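PDB 5K87: 2-methyl-aconitate isomerase from Shewanella oneidensis, which catalyses the cis-trans isomerization of 2-methyl-aconitate in the 2-methylcitrate cycle by which propionate is degraded. Local coordinates for residues G107-N111 / M322-A326; G194-T200 / T218-A222; I224-N230 / T281-V287. The protein carries 1 engineered substitution. One frame throughout, in Å; residues are numbered along the deposited sequence. Where two conformers were deposited one is given.

The three contacts step inward toward the malonate site: from the chain's centre, the centre of interaction 2 is about 17 Å away, of interaction 3 about 12 Å and of interaction 1 about 1 Å. Interaction 1 joins the 107-111 loop to the start of helix 324-334. Interactions 2 and 3 lie in series inside the long loop it closes. They meet on neighbouring antiparallel strands, 213-221 and 225-230, their centres about 11 Å apart. Interaction 3 touches interaction 1, about 12 Å away between centres, where I224 packs on T325 and K283 on M323; interactions 1 and 2 do not touch. Helix 324-334 packs on 218-222 and 224-230, tying the strands to the ligand site.

Interaction 1: residues G107-N111 / M322-A326; sequences GNCGN and MMGTA. With MLI (malonate ion), chain D.
T325 lays its methyl CG2 against the loop backbone, 3.5 Å from N108 O and across the CB of N108. Its chi1 of 52° turns that methyl toward the loop and leaves OG1 facing a water. The water accepts from T325 OG1 and donates to both N108 O and malonate O6, so one solvent molecule joins loop, helix and ligand. Next to it the two glycines, having no side chains, let the backbones approach to 3.8 Å between G110 CA and G324 CA. The directions from CA 108 to CA 111 and from CA 322 to CA 325 are 143° apart, so the segments pass each other roughly antiparallel.

N111 ties the loop to both the other segment and the ligand. Its ND2 donates to M322 O at 3.2 Å (152° at the hydrogen), with the acceptor close to the plane of the amide, and also reaches malonate O9 at 3.1 Å. The amide's other end, OD1, accepts from R384 and from the backbone N of T23, which fixes which way round the group lies.

One malonate carboxylate is gripped from both segments. O7 accepts from N111 N at 2.8 Å and from G324 N at 2.8 Å, with a weak third bond from N111 ND2; O6 takes G110 N at 2.8 Å and a weak bond from T325 N. C109 SG stands 3.4 Å from malonate C2, while M323, the N-cap residue of helix 324-334, brings CB and CG to the ligand. S24 and H319 also bond the malonate. C109 and M323 are the inferred proton donor/acceptor positions, and N111 and G324 bind substrate. A carboxylate held by backbone amides at the start of one helix and the loop leading into another, here 113-122, is the arrangement expected for the active-site cleft of the diaminopimelate epimerase fold.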
ATOM      1  N   GLY A 107       8.862 -17.325 -10.905  1.00 13.87           N
ATOM      2  CA  GLY A 107      10.066 -16.531 -10.761  1.00 15.07           C
ATOM      3  C   GLY A 107      10.556 -16.359  -9.340  1.00 12.63           C
ATOM      4  O   GLY A 107       9.872 -16.698  -8.366  1.00 13.53           O
ATOM      5  N   ASN A 108      11.756 -15.810  -9.228  1.00 12.83           N
ATOM      6  CA  ASN A 108      12.334 -15.413  -7.955  1.00 13.33           C
ATOM      7  C   ASN A 108      11.930 -13.973  -7.634  1.00 13.09           C
ATOM      8  O   ASN A 108      11.397 -13.255  -8.488  1.00 13.04           O
ATOM      9  CB  ASN A 108      13.862 -15.543  -8.081  1.00 12.77           C
ATOM     10  CG  ASN A 108      14.608 -15.209  -6.812  1.00 13.36           C
ATOM     11  OD1 ASN A 108      14.100 -15.375  -5.703  1.00 13.26           O
ATOM     12  ND2 ASN A 108      15.846 -14.760  -6.971  1.00 14.02           N
ATOM     13  N   CYS A 109      12.158 -13.575  -6.386  1.00 13.03           N
ATOM     14  CA  CYS A 109      12.150 -12.170  -6.015  1.00 12.56           C
ATOM     15  C   CYS A 109      13.520 -11.834  -5.454  1.00 12.24           C
ATOM     16  O   CYS A 109      13.926 -12.358  -4.415  1.00 13.09           O
ATOM     17  CB  CYS A 109      11.079 -11.851  -4.978  1.00 12.09           C
ATOM     18  SG  CYS A 109      11.134 -10.097  -4.534  1.00 13.30           S
ATOM     19  N   GLY A 110      14.247 -10.968  -6.143  1.00 12.48           N
ATOM     20  CA  GLY A 110      15.596 -10.625  -5.741  1.00 12.42           C
ATOM     21  C   GLY A 110      15.656  -9.727  -4.527  1.00 12.52           C
ATOM     22  O   GLY A 110      16.524  -9.902  -3.672  1.00 13.37           O
ATOM     23  N   ASN A 111      14.754  -8.757  -4.445  1.00 11.34           N
ATOM     24  CA  ASN A 111      14.750  -7.847  -3.308  1.00 11.84           C
ATOM     25  C   ASN A 111      14.501  -8.557  -1.992  1.00 12.24           C
ATOM     26  O   ASN A 111      15.075  -8.189  -0.966  1.00 12.58           O
ATOM     27  CB  ASN A 111      13.749  -6.720  -3.506  1.00 11.43           C
ATOM     28  CG  ASN A 111      14.341  -5.573  -4.284  1.00 10.85           C
ATOM     29  OD1 ASN A 111      15.298  -4.937  -3.832  1.00 12.75           O
ATOM     30  ND2 ASN A 111      13.800  -5.301  -5.467  1.00 11.99           N
ATOM     31  N   MET A 322      14.036  -0.911  -8.935  1.00 12.43           N
ATOM     32  CA  MET A 322      14.354  -2.010  -9.846  1.00 10.90           C
ATOM     33  C   MET A 322      14.143  -3.352  -9.153  1.00 12.20           C
ATOM     34  O   MET A 322      14.531  -3.537  -7.988  1.00 12.25           O
ATOM     35  CB  MET A 322      15.784  -1.909 -10.401  1.00 11.89           C
ATOM     36  CG  MET A 322      16.098  -2.933 -11.491  1.00 12.42           C
ATOM     37  SD  MET A 322      14.967  -2.872 -12.902  1.00 12.93           S
ATOM     38  CE  MET A 322      15.227  -1.186 -13.442  1.00 15.46           C
ATOM     39  N   MET A 323      13.510  -4.285  -9.856  1.00 11.54           N
ATOM     40  CA  MET A 323      13.396  -5.646  -9.349  1.00 11.74           C
ATOM     41  C   MET A 323      14.801  -6.230  -9.179  1.00 12.20           C
ATOM     42  O   MET A 323      15.687  -6.012 -10.019  1.00 12.59           O
ATOM     43  CB  MET A 323      12.582  -6.512 -10.311  1.00 12.08           C
ATOM     44  CG  MET A 323      11.166  -6.023 -10.558  1.00 12.52           C
ATOM     45  SD  MET A 323      11.029  -4.884 -11.960  1.00 13.39           S
ATOM     46  CE  MET A 323      11.163  -6.004 -13.347  1.00 15.15           C
ATOM     47  N   GLY A 324      15.024  -6.969  -8.100  1.00 11.50           N
ATOM     48  CA  GLY A 324      16.329  -7.561  -7.869  1.00 12.24           C
ATOM     49  C   GLY A 324      16.712  -8.561  -8.945  1.00 12.64           C
ATOM     50  O   GLY A 324      17.883  -8.647  -9.356  1.00 13.54           O
ATOM     51  N   THR A 325      15.731  -9.327  -9.413  1.00 12.06           N
ATOM     52  CA  THR A 325      15.980 -10.254 -10.518  1.00 12.65           C
ATOM     53  C   THR A 325      16.406  -9.521 -11.789  1.00 11.71           C
ATOM     54  O   THR A 325      17.347  -9.945 -12.484  1.00 12.33           O
ATOM     55  CB  THR A 325      14.744 -11.079 -10.832  1.00 13.31           C
ATOM     56  OG1 THR A 325      13.644 -10.185 -11.015  1.00 13.31           O
ATOM     57  CG2 THR A 325      14.441 -12.055  -9.695  1.00 14.51           C
ATOM     58  N   ALA A 326      15.721  -8.423 -12.096  1.00 11.87           N
ATOM     59  CA  ALA A 326      16.067  -7.634 -13.264  1.00 12.42           C
ATOM     60  C   ALA A 326      17.439  -7.001 -13.090  1.00 13.08           C
ATOM     61  O   ALA A 326      18.167  -6.848 -14.068  1.00 13.18           O
ATOM     62  CB  ALA A 326      15.018  -6.580 -13.520  1.00 13.86           C
TER
HETATM   63  C1  MLI D 402      10.813  -8.030  -7.429  1.00 14.04           C
HETATM   64  C2  MLI D 402      12.258  -8.461  -7.259  1.00 13.18           C
HETATM   65  C3  MLI D 402      10.533  -6.804  -6.595  1.00 14.25           C
HETATM   66  O6  MLI D 402      12.721  -9.400  -7.963  1.00 13.24           O
HETATM   67  O7  MLI D 402      12.990  -7.888  -6.404  1.00 13.46           O
HETATM   68  O8  MLI D 402       9.764  -6.880  -5.592  1.00 15.64           O
HETATM   69  O9  MLI D 402      11.084  -5.712  -6.892  1.00 14.19           O
HETATM   70  O   HOH W   1      11.230 -10.731  -9.742  1.00 14.40           O

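Interaction 2: residues G194-T200 / T218-A222; sequences GGCMFPT and TMINA
N221 reaches from its strand into the loop 194-200, where CB, CG and ND2 each have a neighbour. CB rests 3.3 Å from C196 O. CG, carried away from the backbone N by a chi1 of -160°, approaches the G194 carbonyl, and ND2 completes the reach with a hydrogen bond to G194 O of 2.8 Å. That bond is nearly straight at the hydrogen (165°). The acceptor lies in the amide plane of N221, yet the donor stands 41° out of the carbonyl plane of G194, so the amide comes in from above the peptide.

The backbone of the same residue makes the second polar link, N221 N donating to M197 O at 2.8 Å. The same oxygen also receives a CA-H...O contact from I220 CA at 3.2 Å, so the M197 oxygen meets two consecutive residues of the strand. Beside it M197 and I220 extend side by side in the same direction, M197 CG touching I220 CG1 at 3.8 Å. M197 CG also lies over one face of the F198 ring, toward its rim. The edge of that ring meets the strand: F198 CD1 is 3.5 Å from M219 O, and CE1 turns toward the T218 methyl. Water 2 accepts from T200 N and donates to M219 O (2.7 Å), while the methyls T200 CG2 and M219 CE meet where their side chains cross at about a right angle.

The loop 194-200 thus packs on strand 213-221, which pairs antiparallel with strands 205-209 and 225-230. Helix 324-334 receives M197 and I220 through T332, while M266 of helix 249-266 meets P199 and M219.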
ATOM      1  N   GLY A 194      12.782 -21.598 -23.305  1.00 30.00           N
ATOM      2  CA  GLY A 194      13.272 -20.234 -23.192  1.00 30.00           C
ATOM      3  C   GLY A 194      14.541 -20.167 -22.368  1.00 30.00           C
ATOM      4  O   GLY A 194      14.915 -19.102 -21.860  1.00 30.00           O
ATOM      5  N   GLY A 195      15.207 -21.312 -22.241  1.00 39.26           N
ATOM      6  CA  GLY A 195      16.428 -21.424 -21.465  1.00 44.84           C
ATOM      7  C   GLY A 195      17.650 -20.888 -22.183  1.00 38.50           C
ATOM      8  O   GLY A 195      17.521 -20.230 -23.218  1.00 39.88           O
ATOM      9  N   CYS A 196      18.826 -21.192 -21.633  1.00 35.41           N
ATOM     10  CA  CYS A 196      20.109 -20.609 -22.050  1.00 32.10           C
ATOM     11  C   CYS A 196      20.184 -19.134 -21.683  1.00 27.64           C
ATOM     12  O   CYS A 196      19.164 -18.493 -21.426  1.00 26.33           O
ATOM     13  CB  CYS A 196      20.376 -20.787 -23.549  1.00 33.77           C
ATOM     14  SG  CYS A 196      20.293 -22.481 -24.137  1.00 48.24           S
ATOM     15  N   MET A 197      21.395 -18.590 -21.661  1.00 22.27           N
ATOM     16  CA  MET A 197      21.549 -17.183 -21.351  1.00 21.06           C
ATOM     17  C   MET A 197      20.854 -16.347 -22.418  1.00 17.83           C
ATOM     18  O   MET A 197      20.098 -15.436 -22.100  1.00 19.09           O
ATOM     19  CB  MET A 197      23.020 -16.794 -21.220  1.00 23.60           C
ATOM     20  CG  MET A 197      23.210 -15.318 -20.943  1.00 19.99           C
ATOM     21  SD  MET A 197      24.830 -14.926 -20.257  1.00 32.01           S
ATOM     22  CE  MET A 197      25.900 -15.855 -21.352  1.00 35.74           C
ATOM     23  N   PHE A 198      21.096 -16.678 -23.685  1.00 17.51           N
ATOM     24  CA  PHE A 198      20.454 -15.989 -24.797  1.00 18.90           C
ATOM     25  C   PHE A 198      19.615 -16.979 -25.594  1.00 20.12           C
ATOM     26  O   PHE A 198      20.126 -17.636 -26.498  1.00 22.15           O
ATOM     27  CB  PHE A 198      21.511 -15.333 -25.690  1.00 17.32           C
ATOM     28  CG  PHE A 198      22.314 -14.280 -24.986  1.00 17.95           C
ATOM     29  CD1 PHE A 198      21.742 -13.058 -24.673  1.00 17.77           C
ATOM     30  CD2 PHE A 198      23.631 -14.515 -24.611  1.00 18.63           C
ATOM     31  CE1 PHE A 198      22.466 -12.084 -24.015  1.00 17.93           C
ATOM     32  CE2 PHE A 198      24.363 -13.542 -23.947  1.00 18.99           C
ATOM     33  CZ  PHE A 198      23.775 -12.324 -23.644  1.00 18.91           C
ATOM     34  N   PRO A 199      18.321 -17.098 -25.257  1.00 20.23           N
ATOM     35  CA  PRO A 199      17.473 -18.123 -25.883  1.00 23.16           C
ATOM     36  C   PRO A 199      17.404 -18.046 -27.410  1.00 21.98           C
ATOM     37  O   PRO A 199      17.230 -19.085 -28.047  1.00 27.21           O
ATOM     38  CB  PRO A 199      16.092 -17.883 -25.257  1.00 25.34           C
ATOM     39  CG  PRO A 199      16.165 -16.538 -24.626  1.00 27.78           C
ATOM     40  CD  PRO A 199      17.593 -16.327 -24.234  1.00 20.04           C
ATOM     41  N   THR A 200      17.555 -16.859 -27.988  1.00 20.55           N
ATOM     42  CA  THR A 200      17.568 -16.738 -29.448  1.00 23.74           C
ATOM     43  C   THR A 200      18.936 -17.074 -30.045  1.00 26.45           C
ATOM     44  O   THR A 200      19.077 -17.206 -31.262  1.00 26.78           O
ATOM     45  CB  THR A 200      17.212 -15.320 -29.905  1.00 21.77           C
ATOM     46  OG1 THR A 200      18.280 -14.432 -29.553  1.00 21.51           O
ATOM     47  CG2 THR A 200      15.920 -14.851 -29.259  1.00 25.88           C
ATOM     48  N   THR A 218      17.715  -7.004 -26.611  1.00 15.12           N
ATOM     49  CA  THR A 218      18.478  -8.102 -26.053  1.00 14.39           C
ATOM     50  C   THR A 218      17.554  -8.905 -25.160  1.00 15.72           C
ATOM     51  O   THR A 218      16.918  -8.362 -24.253  1.00 14.96           O
ATOM     52  CB  THR A 218      19.690  -7.626 -25.242  1.00 14.53           C
ATOM     53  OG1 THR A 218      20.681  -7.120 -26.140  1.00 15.40           O
ATOM     54  CG2 THR A 218      20.283  -8.783 -24.457  1.00 16.92           C
ATOM     55  N   MET A 219      17.452 -10.191 -25.440  1.00 15.27           N
ATOM     56  CA  MET A 219      16.633 -11.095 -24.655  1.00 15.54           C
ATOM     57  C   MET A 219      17.552 -12.042 -23.914  1.00 16.34           C
ATOM     58  O   MET A 219      18.273 -12.840 -24.520  1.00 17.17           O
ATOM     59  CB  MET A 219      15.675 -11.843 -25.577  1.00 16.34           C
ATOM     60  CG  MET A 219      14.551 -10.942 -26.079  1.00 17.56           C
ATOM     61  SD  MET A 219      13.608 -11.541 -27.495  1.00 20.80           S
ATOM     62  CE  MET A 219      14.767 -11.202 -28.816  1.00 23.04           C
ATOM     63  N   ILE A 220      17.546 -11.924 -22.594  1.00 14.41           N
ATOM     64  CA  ILE A 220      18.467 -12.677 -21.761  1.00 15.43           C
ATOM     65  C   ILE A 220      17.714 -13.404 -20.656  1.00 15.18           C
ATOM     66  O   ILE A 220      16.712 -12.908 -20.138  1.00 16.87           O
ATOM     67  CB  ILE A 220      19.553 -11.742 -21.177  1.00 15.90           C
ATOM     68  CG1 ILE A 220      20.679 -12.545 -20.525  1.00 17.13           C
ATOM     69  CG2 ILE A 220      18.951 -10.723 -20.210  1.00 16.50           C
ATOM     70  CD1 ILE A 220      21.876 -11.698 -20.142  1.00 18.26           C
ATOM     71  N   ASN A 221      18.180 -14.595 -20.312  1.00 15.07           N
ATOM     72  CA  ASN A 221      17.592 -15.335 -19.214  1.00 15.66           C
ATOM     73  C   ASN A 221      18.644 -15.513 -18.132  1.00 16.44           C
ATOM     74  O   ASN A 221      19.395 -16.491 -18.127  1.00 17.74           O
ATOM     75  CB  ASN A 221      17.043 -16.677 -19.684  1.00 20.05           C
ATOM     76  CG  ASN A 221      16.034 -17.246 -18.721  1.00 21.81           C
ATOM     77  OD1 ASN A 221      16.009 -16.875 -17.545  1.00 22.24           O
ATOM     78  ND2 ASN A 221      15.198 -18.159 -19.206  1.00 25.59           N
ATOM     79  N   ALA A 222      18.717 -14.528 -17.242  1.00 15.49           N
ATOM     80  CA  ALA A 222      19.639 -14.524 -16.115  1.00 16.18           C
ATOM     81  C   ALA A 222      18.988 -13.686 -15.019  1.00 12.88           C
ATOM     82  O   ALA A 222      18.660 -12.529 -15.248  1.00 14.58           O
ATOM     83  CB  ALA A 222      20.977 -13.924 -16.527  1.00 17.93           C
TER
HETATM   84  O   HOH W   2      18.405 -14.301 -26.830  1.00 20.07           O

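Interaction 3: residues I224-N230 / T281-V287; sequences IPTIFIN and TPKIAFV
T281 begins the contact with its methyl CG2 against I224 CG1, 3.6 Å away. P282 follows a cis peptide bond; its CB meets P225 CB, and its CG lies 3.8 Å from I227 CD1. Regular parallel pairing starts at K283, whose N donates to P225 O (2.8 Å) and whose O accepts from I227 N (2.8 Å). The substrate-binding K283 chain, bent at chi2 (-62°), runs past I224, CE to CD1 at 3.7 Å, and ends in hydrogen bonds from NZ to S314 and H280. I284 points to the opposite side, its CA-H directed at I227 O. A285 repeats the pattern, N to I227 O at 2.9 Å and O from I229 N, while its CB lies 3.8 Å from F228 CD1. F286 leads its ring away to meet Y236. V287 donates from N to I229 O and crosses F228 at about a right angle.

The 225-230 and 283-287 axes cross at -29° and approach to 4.5 Å, a twisted parallel pair. Strand 283-288 lies between its parallel partner 225-230 and antiparallel 308-314; helix 249-266 packs on the side bearing I227, P282 and I284, and helix 324-334 on that of T226 and F228.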
ATOM      1  N   ILE A 224      16.028 -13.411 -14.168  1.00 13.52           N
ATOM      2  CA  ILE A 224      14.658 -13.633 -14.620  1.00 13.96           C
ATOM      3  C   ILE A 224      14.718 -13.401 -16.128  1.00 14.56           C
ATOM      4  O   ILE A 224      15.567 -12.642 -16.592  1.00 15.23           O
ATOM      5  CB  ILE A 224      13.684 -12.649 -13.907  1.00 14.04           C
ATOM      6  CG1 ILE A 224      12.209 -13.062 -14.051  1.00 14.63           C
ATOM      7  CG2 ILE A 224      13.925 -11.210 -14.347  1.00 14.55           C
ATOM      8  CD1 ILE A 224      11.317 -12.524 -12.916  1.00 15.20           C
ATOM      9  N   PRO A 225      13.857 -14.071 -16.914  1.00 13.32           N
ATOM     10  CA  PRO A 225      13.894 -13.770 -18.353  1.00 13.42           C
ATOM     11  C   PRO A 225      13.504 -12.316 -18.584  1.00 13.17           C
ATOM     12  O   PRO A 225      12.480 -11.867 -18.046  1.00 13.77           O
ATOM     13  CB  PRO A 225      12.851 -14.724 -18.946  1.00 15.13           C
ATOM     14  CG  PRO A 225      12.699 -15.810 -17.941  1.00 18.49           C
ATOM     15  CD  PRO A 225      12.946 -15.186 -16.601  1.00 15.72           C
ATOM     16  N   THR A 226      14.312 -11.589 -19.354  1.00 13.41           N
ATOM     17  CA  THR A 226      14.147 -10.153 -19.515  1.00 14.45           C
ATOM     18  C   THR A 226      14.377  -9.734 -20.959  1.00 12.85           C
ATOM     19  O   THR A 226      15.318 -10.208 -21.616  1.00 15.14           O
ATOM     20  CB  THR A 226      15.130  -9.373 -18.599  1.00 14.84           C
ATOM     21  OG1 THR A 226      14.958  -9.801 -17.243  1.00 15.87           O
ATOM     22  CG2 THR A 226      14.863  -7.882 -18.676  1.00 15.26           C
ATOM     23  N   ILE A 227      13.516  -8.850 -21.446  1.00 13.01           N
ATOM     24  CA  ILE A 227      13.647  -8.233 -22.752  1.00 13.52           C
ATOM     25  C   ILE A 227      14.103  -6.806 -22.522  1.00 13.40           C
ATOM     26  O   ILE A 227      13.402  -6.038 -21.863  1.00 14.47           O
ATOM     27  CB  ILE A 227      12.285  -8.174 -23.457  1.00 14.97           C
ATOM     28  CG1 ILE A 227      11.667  -9.564 -23.571  1.00 16.09           C
ATOM     29  CG2 ILE A 227      12.423  -7.524 -24.815  1.00 16.56           C
ATOM     30  CD1 ILE A 227      10.146  -9.559 -23.576  1.00 18.10           C
ATOM     31  N   PHE A 228      15.271  -6.450 -23.058  1.00 13.35           N
ATOM     32  CA  PHE A 228      15.773  -5.084 -23.000  1.00 13.04           C
ATOM     33  C   PHE A 228      15.655  -4.417 -24.368  1.00 14.61           C
ATOM     34  O   PHE A 228      16.098  -4.973 -25.373  1.00 15.82           O
ATOM     35  CB  PHE A 228      17.256  -5.071 -22.615  1.00 13.61           C
ATOM     36  CG  PHE A 228      17.534  -5.506 -21.207  1.00 12.96           C
ATOM     37  CD1 PHE A 228      17.293  -4.650 -20.143  1.00 14.28           C
ATOM     38  CD2 PHE A 228      18.075  -6.753 -20.949  1.00 14.26           C
ATOM     39  CE1 PHE A 228      17.569  -5.035 -18.845  1.00 14.07           C
ATOM     40  CE2 PHE A 228      18.351  -7.146 -19.656  1.00 14.95           C
ATOM     41  CZ  PHE A 228      18.099  -6.287 -18.602  1.00 14.57           C
ATOM     42  N   ILE A 229      15.072  -3.229 -24.411  0.58 14.25           N
ATOM     43  CA  ILE A 229      15.019  -2.468 -25.650  0.58 15.05           C
ATOM     44  C   ILE A 229      15.599  -1.082 -25.398  0.58 15.90           C
ATOM     45  O   ILE A 229      15.731  -0.660 -24.253  0.58 16.18           O
ATOM     46  CB  ILE A 229      13.582  -2.394 -26.192  0.58 17.65           C
ATOM     47  CG1 ILE A 229      12.633  -1.885 -25.107  0.58 15.62           C
ATOM     48  CG2 ILE A 229      13.130  -3.772 -26.685  0.58 18.51           C
ATOM     49  CD1 ILE A 229      11.169  -2.109 -25.431  0.58 24.66           C
ATOM     50  N   ASN A 230      15.990  -0.388 -26.458  1.00 15.88           N
ATOM     51  CA  ASN A 230      16.535   0.950 -26.315  1.00 15.95           C
ATOM     52  C   ASN A 230      15.425   1.963 -26.062  1.00 16.99           C
ATOM     53  O   ASN A 230      14.423   1.988 -26.783  1.00 17.41           O
ATOM     54  CB  ASN A 230      17.325   1.363 -27.551  1.00 20.03           C
ATOM     55  CG  ASN A 230      18.641   0.622 -27.677  1.00 22.11           C
ATOM     56  OD1 ASN A 230      19.246   0.224 -26.680  1.00 21.04           O
ATOM     57  ND2 ASN A 230      19.092   0.429 -28.913  1.00 26.16           N
ATOM     58  N   THR A 281       6.606 -13.314 -16.043  1.00 15.70           N
ATOM     59  CA  THR A 281       7.801 -13.512 -16.846  1.00 16.07           C
ATOM     60  C   THR A 281       7.390 -13.629 -18.310  1.00 17.16           C
ATOM     61  O   THR A 281       6.305 -14.135 -18.606  1.00 18.27           O
ATOM     62  CB  THR A 281       8.568 -14.783 -16.397  1.00 20.38           C
ATOM     63  OG1 THR A 281       7.682 -15.910 -16.413  1.00 27.95           O
ATOM     64  CG2 THR A 281       9.111 -14.630 -14.990  1.00 20.50           C
ATOM     65  N   PRO A 282       8.215 -13.124 -19.236  1.00 14.62           N
ATOM     66  CA  PRO A 282       9.442 -12.361 -18.998  1.00 15.42           C
ATOM     67  C   PRO A 282       9.124 -10.941 -18.555  1.00 14.86           C
ATOM     68  O   PRO A 282       7.986 -10.475 -18.698  1.00 15.28           O
ATOM     69  CB  PRO A 282      10.084 -12.316 -20.386  1.00 15.71           C
ATOM     70  CG  PRO A 282       8.900 -12.306 -21.325  1.00 15.96           C
ATOM     71  CD  PRO A 282       7.921 -13.252 -20.675  1.00 16.78           C
ATOM     72  N   LYS A 283      10.130 -10.260 -18.023  1.00 13.10           N
ATOM     73  CA  LYS A 283      10.042  -8.831 -17.765  1.00 13.22           C
ATOM     74  C   LYS A 283      10.440  -8.059 -19.019  1.00 12.72           C
ATOM     75  O   LYS A 283      11.144  -8.589 -19.894  1.00 14.88           O
ATOM     76  CB  LYS A 283      10.985  -8.459 -16.617  1.00 14.19           C
ATOM     77  CG  LYS A 283      10.698  -9.216 -15.321  1.00 13.66           C
ATOM     78  CD  LYS A 283       9.310  -8.919 -14.760  1.00 12.66           C
ATOM     79  CE  LYS A 283       9.101  -9.566 -13.394  1.00 13.99           C
ATOM     80  NZ  LYS A 283       7.688  -9.389 -12.920  1.00 15.37           N
ATOM     81  N   ILE A 284       9.993  -6.811 -19.109  1.00 13.31           N
ATOM     82  CA  ILE A 284      10.437  -5.906 -20.162  1.00 13.73           C
ATOM     83  C   ILE A 284      11.025  -4.639 -19.543  1.00 12.52           C
ATOM     84  O   ILE A 284      10.519  -4.126 -18.538  1.00 13.77           O
ATOM     85  CB  ILE A 284       9.296  -5.587 -21.164  1.00 14.49           C
ATOM     86  CG1 ILE A 284       9.805  -4.747 -22.339  1.00 16.74           C
ATOM     87  CG2 ILE A 284       8.087  -4.962 -20.466  1.00 16.09           C
ATOM     88  CD1 ILE A 284       8.856  -4.758 -23.526  1.00 18.27           C
ATOM     89  N   ALA A 285      12.114  -4.160 -20.134  1.00 13.26           N
ATOM     90  CA  ALA A 285      12.852  -3.012 -19.626  1.00 12.48           C
ATOM     91  C   ALA A 285      13.415  -2.201 -20.776  1.00 13.20           C
ATOM     92  O   ALA A 285      13.602  -2.707 -21.888  1.00 15.79           O
ATOM     93  CB  ALA A 285      13.974  -3.471 -18.713  1.00 15.51           C
ATOM     94  N   PHE A 286      13.687  -0.935 -20.515  1.00 13.33           N
ATOM     95  CA  PHE A 286      14.323  -0.095 -21.516  1.00 13.48           C
ATOM     96  C   PHE A 286      15.566   0.586 -20.963  1.00 13.29           C
ATOM     97  O   PHE A 286      15.642   0.889 -19.766  1.00 14.18           O
ATOM     98  CB  PHE A 286      13.341   0.868 -22.211  1.00 14.46           C
ATOM     99  CG  PHE A 286      12.592   1.805 -21.295  1.00 16.09           C
ATOM    100  CD1 PHE A 286      11.421   1.399 -20.668  1.00 15.68           C
ATOM    101  CD2 PHE A 286      13.008   3.117 -21.128  1.00 16.93           C
ATOM    102  CE1 PHE A 286      10.708   2.272 -19.863  1.00 18.48           C
ATOM    103  CE2 PHE A 286      12.293   3.991 -20.327  1.00 18.40           C
ATOM    104  CZ  PHE A 286      11.143   3.565 -19.694  1.00 19.04           C
ATOM    105  N   VAL A 287      16.549   0.791 -21.842  1.00 13.50           N
ATOM    106  CA  VAL A 287      17.880   1.218 -21.426  1.00 13.59           C
ATOM    107  C   VAL A 287      18.332   2.452 -22.199  1.00 14.31           C
ATOM    108  O   VAL A 287      17.853   2.715 -23.305  1.00 14.90           O
ATOM    109  CB  VAL A 287      18.932   0.088 -21.631  1.00 15.08           C
ATOM    110  CG1 VAL A 287      18.486  -1.182 -20.931  1.00 16.19           C
ATOM    111  CG2 VAL A 287      19.189  -0.185 -23.119  1.00 15.68           C
TER